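Side-chain contacts in ribonucleoside-diphosphate reductase, alpha chain (PDB 6DQX), which probably reduces ribonucleoside diphosphates to deoxyribonucleotides, as the catalytic subunit of a class Id ribonucleotide reductase: residues 62-65 with 69-72; 93-98 with 316-321. All blocks are in the same frame, centred on the assembly; numbering follows the deposited sequence.

Interaction 1: 62-65 with 69-72; sequences HAEH and IEGY. With MG (magnesium ion), chain E.
E64 reaches from the last turn of helix 52-67 across to the turn I69-Y72, its chain running along that turn to the two carboxylate oxygens. CB lies beside CB of Y72. With CG anti to the backbone N (chi1 172°) and the chain extended beyond it, the side chain passes over the turn, bringing CG to 3.3 Å from I69 O. At the tip the two carboxylate oxygens part ways. OE1 sits at the start of helix 72-82, where it accepts a hydrogen bond from A73 N; Y72 N is also near, 3.1 Å from OE1, but badly angled and instead donates to I69 O (3.2 Å). This bond closes a type II beta turn in the short helix-loop-helix connection. G71 supplies the positive phi (83°) that such a turn needs and is the N-cap residue of the second helix. OE2 of E64 turns to water 1, which donates to it at 2.7 Å. The same water donates to OE2 of E70 and accepts from G71 N, so it bridges two carboxylates whose OE2 atoms are 4.0 Å apart and probably eases their repulsion. On the buried side, CE2 of Y72 packs obliquely on CB of A63 at 3.9 Å, while the Y72 hydroxyl is hydrogen-bonded to V311 O on helix 308-327. H65, its CB directed away from the turn, binds a magnesium ion through a long bond from ND1 (2.5 Å), and water 2, in the plane of the H65 ring at its edge, is a second ligand, its O 2.0 Å from the metal.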
ATOM      1  N   HIS A  62     -19.049 -28.318 -16.790  1.00 19.14           N
ATOM      2  CA  HIS A  62     -18.141 -28.237 -15.653  1.00 19.93           C
ATOM      3  C   HIS A  62     -18.941 -28.230 -14.354  1.00 19.50           C
ATOM      4  O   HIS A  62     -18.602 -28.936 -13.402  1.00 18.41           O
ATOM      5  CB  HIS A  62     -17.261 -26.998 -15.714  1.00 21.54           C
ATOM      6  CG  HIS A  62     -16.183 -27.001 -14.682  1.00 23.38           C
ATOM      7  ND1 HIS A  62     -15.046 -27.776 -14.798  1.00 23.57           N
ATOM      8  CD2 HIS A  62     -16.076 -26.343 -13.505  1.00 24.67           C
ATOM      9  CE1 HIS A  62     -14.280 -27.578 -13.741  1.00 24.62           C
ATOM     10  NE2 HIS A  62     -14.890 -26.727 -12.933  1.00 24.68           N
ATOM     11  N   ALA A  63     -20.034 -27.474 -14.352  1.00 18.34           N
ATOM     12  CA  ALA A  63     -20.947 -27.450 -13.195  1.00 18.36           C
ATOM     13  C   ALA A  63     -21.539 -28.839 -12.902  1.00 18.81           C
ATOM     14  O   ALA A  63     -21.527 -29.286 -11.764  1.00 18.43           O
ATOM     15  CB  ALA A  63     -22.040 -26.425 -13.411  1.00 18.07           C
ATOM     16  N   GLU A  64     -22.030 -29.527 -13.935  1.00 18.39           N
ATOM     17  CA  GLU A  64     -22.519 -30.895 -13.753  1.00 20.04           C
ATOM     18  C   GLU A  64     -21.453 -31.791 -13.136  1.00 20.15           C
ATOM     19  O   GLU A  64     -21.727 -32.550 -12.206  1.00 22.79           O
ATOM     20  CB  GLU A  64     -22.979 -31.514 -15.090  1.00 20.91           C
ATOM     21  CG  GLU A  64     -23.312 -33.006 -14.954  1.00 21.76           C
ATOM     22  CD  GLU A  64     -24.032 -33.597 -16.156  1.00 23.26           C
ATOM     23  OE1 GLU A  64     -25.040 -33.020 -16.637  1.00 22.65           O
ATOM     24  OE2 GLU A  64     -23.606 -34.691 -16.584  1.00 24.36           O
ATOM     25  N   HIS A  65     -20.245 -31.715 -13.659  1.00 21.76           N
ATOM     26  CA  HIS A  65     -19.165 -32.549 -13.161  1.00 24.78           C
ATOM     27  C   HIS A  65     -18.903 -32.297 -11.668  1.00 24.05           C
ATOM     28  O   HIS A  65     -18.815 -33.240 -10.900  1.00 22.83           O
ATOM     29  CB  HIS A  65     -17.892 -32.367 -13.977  1.00 26.68           C
ATOM     30  CG  HIS A  65     -16.824 -33.329 -13.585  1.00 30.82           C
ATOM     31  ND1 HIS A  65     -16.900 -34.679 -13.868  1.00 32.23           N
ATOM     32  CD2 HIS A  65     -15.688 -33.155 -12.870  1.00 32.78           C
ATOM     33  CE1 HIS A  65     -15.839 -35.287 -13.367  1.00 32.61           C
ATOM     34  NE2 HIS A  65     -15.088 -34.385 -12.760  1.00 33.19           N
ATOM     35  N   ILE A  69     -24.290 -34.493 -10.539  1.00 25.31           N
ATOM     36  CA  ILE A  69     -25.721 -34.701 -10.769  1.00 25.31           C
ATOM     37  C   ILE A  69     -25.988 -34.966 -12.247  1.00 25.87           C
ATOM     38  O   ILE A  69     -25.848 -34.059 -13.081  1.00 22.64           O
ATOM     39  CB  ILE A  69     -26.578 -33.491 -10.297  1.00 26.79           C
ATOM     40  CG1 ILE A  69     -26.381 -33.253  -8.800  1.00 27.27           C
ATOM     41  CG2 ILE A  69     -28.054 -33.711 -10.611  1.00 26.78           C
ATOM     42  CD1 ILE A  69     -27.047 -31.995  -8.267  1.00 28.44           C
ATOM     43  N   GLU A  70     -26.422 -36.187 -12.564  1.00 26.55           N
ATOM     44  CA  GLU A  70     -26.720 -36.547 -13.953  1.00 28.56           C
ATOM     45  C   GLU A  70     -27.846 -35.678 -14.535  1.00 25.22           C
ATOM     46  O   GLU A  70     -28.833 -35.388 -13.868  1.00 25.64           O
ATOM     47  CB  GLU A  70     -27.063 -38.042 -14.081  1.00 32.84           C
ATOM     48  CG  GLU A  70     -25.883 -38.977 -13.774  1.00 37.35           C
ATOM     49  CD  GLU A  70     -24.883 -39.133 -14.923  1.00 41.42           C
ATOM     50  OE1 GLU A  70     -23.986 -40.007 -14.819  1.00 44.27           O
ATOM     51  OE2 GLU A  70     -24.991 -38.413 -15.937  1.00 44.57           O
ATOM     52  N   GLY A  71     -27.660 -35.238 -15.773  1.00 21.92           N
ATOM     53  CA  GLY A  71     -28.641 -34.424 -16.473  1.00 21.71           C
ATOM     54  C   GLY A  71     -28.600 -32.934 -16.153  1.00 19.31           C
ATOM     55  O   GLY A  71     -29.277 -32.147 -16.820  1.00 18.24           O
ATOM     56  N   TYR A  72     -27.760 -32.538 -15.201  1.00 18.30           N
ATOM     57  CA  TYR A  72     -27.711 -31.144 -14.780  1.00 17.43           C
ATOM     58  C   TYR A  72     -27.311 -30.196 -15.924  1.00 17.42           C
ATOM     59  O   TYR A  72     -27.963 -29.167 -16.132  1.00 16.74           O
ATOM     60  CB  TYR A  72     -26.807 -30.971 -13.555  1.00 17.08           C
ATOM     61  CG  TYR A  72     -26.780 -29.537 -13.105  1.00 16.31           C
ATOM     62  CD1 TYR A  72     -27.745 -29.038 -12.231  1.00 16.37           C
ATOM     63  CD2 TYR A  72     -25.816 -28.655 -13.600  1.00 15.99           C
ATOM     64  CE1 TYR A  72     -27.716 -27.696 -11.842  1.00 16.06           C
ATOM     65  CE2 TYR A  72     -25.801 -27.327 -13.224  1.00 15.70           C
ATOM     66  CZ  TYR A  72     -26.757 -26.861 -12.337  1.00 15.75           C
ATOM     67  OH  TYR A  72     -26.753 -25.539 -11.975  1.00 16.15           O
TER
HETATM   68 MG    MG E 604     -17.771 -35.717 -15.993  1.00 38.14          MG
HETATM   69  O   HOH W   1     -25.524 -36.250 -17.664  1.00 27.95           O
HETATM   70  O   HOH W   2     -19.582 -34.898 -15.828  1.00 26.95           O

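Interaction 2: 93-98 with 316-321; sequences SNFGLD and LDVVMS. With EDO (1,2-ethanediol), chain F.
The ring of F95 packs against two valines of helix 308-327, and every contact between 93-98 and 316-321 passes through it. CD1 and CE1 of F95 both lie 3.9 Å from CG2 of V319, so this methyl sits obliquely against one flank of the ring; CZ reaches CG2 of V318 at 4.2 Å. CB of F95 already points at the helix, and CG, anti to the backbone N (chi1 -179°), carries the ring on to it. The backbone leaves helix 89-94 at F95 through a type II beta turn from N94 to L97, closed by L97 N donating to N94 O (3.0 Å), with G96 at positive phi.

That apolar patch is small and fully buried. Away from the ring the helix turns polar, with D317 still buried and S321 partly exposed: V318 points CG1 there, 3.7 Å from O1 of an ethanediol probably left from the crystallisation liquor. The diol donates through O2 to OD2 of D317 (2.6 Å) and shares a hydrogen bond between O1 and OG of S321 (2.9 Å). D317 forms salt bridges with R344 and R407; S321 OG also bonds R344, and R407 the diol. Around the apolar patch, F95 meets F315 and H62 edge-to-face and touches I59, and V319 rests on I91 and C291, so the contact lies where helices 52-67, 89-94 and 308-327 meet, against strand 288-296.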
ATOM      1  N   SER A  93     -15.784 -15.014 -17.315  1.00 17.64           N
ATOM      2  CA  SER A  93     -14.321 -14.893 -17.533  1.00 18.12           C
ATOM      3  C   SER A  93     -13.511 -16.086 -17.037  1.00 19.31           C
ATOM      4  O   SER A  93     -12.573 -16.535 -17.736  1.00 20.41           O
ATOM      5  CB  SER A  93     -13.784 -13.599 -16.930  1.00 18.19           C
ATOM      6  OG  SER A  93     -14.335 -12.481 -17.597  1.00 18.67           O
ATOM      7  N   ASN A  94     -13.852 -16.589 -15.845  1.00 18.26           N
ATOM      8  CA  ASN A  94     -12.964 -17.440 -15.066  1.00 18.54           C
ATOM      9  C   ASN A  94     -13.503 -18.784 -14.630  1.00 17.56           C
ATOM     10  O   ASN A  94     -12.715 -19.630 -14.232  1.00 17.71           O
ATOM     11  CB  ASN A  94     -12.499 -16.672 -13.798  1.00 20.65           C
ATOM     12  CG  ASN A  94     -11.946 -15.276 -14.112  1.00 22.48           C
ATOM     13  OD1 ASN A  94     -12.191 -14.326 -13.366  1.00 24.01           O
ATOM     14  ND2 ASN A  94     -11.205 -15.147 -15.234  1.00 22.37           N
ATOM     15  N   PHE A  95     -14.825 -18.997 -14.617  1.00 16.71           N
ATOM     16  CA  PHE A  95     -15.352 -20.259 -14.075  1.00 17.35           C
ATOM     17  C   PHE A  95     -14.851 -21.489 -14.834  1.00 18.10           C
ATOM     18  O   PHE A  95     -14.932 -21.538 -16.062  1.00 17.30           O
ATOM     19  CB  PHE A  95     -16.897 -20.257 -14.045  1.00 17.26           C
ATOM     20  CG  PHE A  95     -17.492 -21.518 -13.475  1.00 16.86           C
ATOM     21  CD1 PHE A  95     -17.321 -21.838 -12.143  1.00 17.37           C
ATOM     22  CD2 PHE A  95     -18.208 -22.403 -14.275  1.00 17.21           C
ATOM     23  CE1 PHE A  95     -17.855 -23.012 -11.609  1.00 17.20           C
ATOM     24  CE2 PHE A  95     -18.735 -23.585 -13.752  1.00 16.68           C
ATOM     25  CZ  PHE A  95     -18.588 -23.873 -12.423  1.00 17.42           C
ATOM     26  N   GLY A  96     -14.362 -22.490 -14.100  1.00 18.87           N
ATOM     27  CA  GLY A  96     -13.804 -23.687 -14.703  1.00 21.41           C
ATOM     28  C   GLY A  96     -12.423 -23.520 -15.343  1.00 21.51           C
ATOM     29  O   GLY A  96     -11.889 -24.481 -15.874  1.00 23.65           O
ATOM     30  N   LEU A  97     -11.848 -22.321 -15.303  1.00 22.44           N
ATOM     31  CA  LEU A  97     -10.525 -22.045 -15.874  1.00 23.28           C
ATOM     32  C   LEU A  97      -9.491 -21.772 -14.772  1.00 25.60           C
ATOM     33  O   LEU A  97      -9.831 -21.528 -13.613  1.00 22.73           O
ATOM     34  CB  LEU A  97     -10.593 -20.839 -16.813  1.00 22.99           C
ATOM     35  CG  LEU A  97     -11.655 -20.825 -17.914  1.00 22.98           C
ATOM     36  CD1 LEU A  97     -11.572 -19.547 -18.726  1.00 23.45           C
ATOM     37  CD2 LEU A  97     -11.530 -22.043 -18.813  1.00 23.83           C
ATOM     38  N   ASP A  98      -8.208 -21.798 -15.138  1.00 27.70           N
ATOM     39  CA  ASP A  98      -7.140 -21.505 -14.165  1.00 29.97           C
ATOM     40  C   ASP A  98      -7.112 -20.053 -13.700  1.00 28.06           C
ATOM     41  O   ASP A  98      -6.908 -19.782 -12.516  1.00 29.47           O
ATOM     42  CB  ASP A  98      -5.773 -21.876 -14.756  1.00 34.48           C
ATOM     43  CG  ASP A  98      -5.612 -23.365 -14.949  1.00 38.15           C
ATOM     44  OD1 ASP A  98      -6.339 -24.143 -14.293  1.00 42.48           O
ATOM     45  OD2 ASP A  98      -4.743 -23.770 -15.752  1.00 45.23           O
ATOM     46  N   LEU A 316     -24.632 -21.468  -8.462  1.00 13.14           N
ATOM     47  CA  LEU A 316     -23.900 -20.529  -7.615  1.00 12.68           C
ATOM     48  C   LEU A 316     -23.188 -21.225  -6.455  1.00 12.95           C
ATOM     49  O   LEU A 316     -22.072 -20.848  -6.083  1.00 12.41           O
ATOM     50  CB  LEU A 316     -24.826 -19.426  -7.127  1.00 13.07           C
ATOM     51  CG  LEU A 316     -25.264 -18.457  -8.241  1.00 12.95           C
ATOM     52  CD1 LEU A 316     -26.132 -17.375  -7.660  1.00 13.62           C
ATOM     53  CD2 LEU A 316     -24.071 -17.828  -8.969  1.00 13.70           C
ATOM     54  N   ASP A 317     -23.781 -22.293  -5.930  1.00 13.19           N
ATOM     55  CA  ASP A 317     -23.080 -23.051  -4.902  1.00 14.48           C
ATOM     56  C   ASP A 317     -21.813 -23.717  -5.433  1.00 14.06           C
ATOM     57  O   ASP A 317     -20.807 -23.712  -4.750  1.00 13.64           O
ATOM     58  CB  ASP A 317     -23.982 -24.069  -4.238  1.00 14.71           C
ATOM     59  CG  ASP A 317     -23.409 -24.582  -2.944  1.00 15.27           C
ATOM     60  OD1 ASP A 317     -23.108 -23.751  -2.059  1.00 14.90           O
ATOM     61  OD2 ASP A 317     -23.259 -25.817  -2.788  1.00 16.16           O
ATOM     62  N   VAL A 318     -21.839 -24.271  -6.643  1.00 14.35           N
ATOM     63  CA  VAL A 318     -20.585 -24.839  -7.201  1.00 15.99           C
ATOM     64  C   VAL A 318     -19.567 -23.779  -7.572  1.00 15.46           C
ATOM     65  O   VAL A 318     -18.368 -24.029  -7.497  1.00 15.48           O
ATOM     66  CB  VAL A 318     -20.806 -25.785  -8.401  1.00 19.98           C
ATOM     67  CG1 VAL A 318     -21.671 -26.911  -7.983  1.00 23.15           C
ATOM     68  CG2 VAL A 318     -21.407 -25.131  -9.615  1.00 21.56           C
ATOM     69  N   VAL A 319     -20.035 -22.589  -7.963  1.00 14.41           N
ATOM     70  CA  VAL A 319     -19.157 -21.453  -8.137  1.00 14.62           C
ATOM     71  C   VAL A 319     -18.412 -21.112  -6.842  1.00 14.60           C
ATOM     72  O   VAL A 319     -17.186 -20.936  -6.849  1.00 13.51           O
ATOM     73  CB  VAL A 319     -19.925 -20.233  -8.707  1.00 14.71           C
ATOM     74  CG1 VAL A 319     -19.066 -18.976  -8.664  1.00 15.90           C
ATOM     75  CG2 VAL A 319     -20.405 -20.523 -10.141  1.00 14.82           C
ATOM     76  N   MET A 320     -19.120 -21.074  -5.712  1.00 15.24           N
ATOM     77  CA  MET A 320     -18.460 -20.864  -4.429  1.00 17.19           C
ATOM     78  C   MET A 320     -17.476 -21.994  -4.090  1.00 16.37           C
ATOM     79  O   MET A 320     -16.394 -21.728  -3.564  1.00 15.76           O
ATOM     80  CB  MET A 320     -19.496 -20.716  -3.295  1.00 19.44           C
ATOM     81  CG  MET A 320     -18.956 -20.117  -1.996  1.00 22.11           C
ATOM     82  SD  MET A 320     -18.164 -18.487  -2.087  1.00 29.81           S
ATOM     83  CE  MET A 320     -19.048 -17.718  -3.461  1.00 20.24           C
ATOM     84  N   SER A 321     -17.832 -23.235  -4.397  1.00 16.52           N
ATOM     85  CA  SER A 321     -16.872 -24.341  -4.233  1.00 18.02           C
ATOM     86  C   SER A 321     -15.577 -24.091  -5.033  1.00 18.52           C
ATOM     87  O   SER A 321     -14.479 -24.318  -4.512  1.00 16.88           O
ATOM     88  CB  SER A 321     -17.507 -25.683  -4.596  1.00 17.86           C
ATOM     89  OG  SER A 321     -18.566 -25.973  -3.713  1.00 17.51           O
TER
HETATM   90  C1  EDO F 605     -20.449 -29.086  -4.954  1.00 32.66           C
HETATM   91  O1  EDO F 605     -19.391 -28.211  -5.371  1.00 35.43           O
HETATM   92  C2  EDO F 605     -21.652 -28.315  -4.437  1.00 31.42           C
HETATM   93  O2  EDO F 605     -21.255 -27.288  -3.536  1.00 29.62           O

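In the fold
Along the chain the two contacts come in series, neither nesting nor crossing. Interaction 1 is local: it closes the short connection by which helix 52-67 turns into helix 72-82. Interaction 2 opens about twenty residues later, at the end of helix 89-94, and spans 217 residues before closing on helix 308-327, within the barrel-domain family region. Their centres are 13 Å apart and they touch directly, H62 meeting G96, and A63 meeting V318. Helix 308-327 is the common partner, since Y314 and F315 also pack on residues of interaction 1. Helices 52-67, 72-82 and 89-94 are thereby tied to helix 308-327.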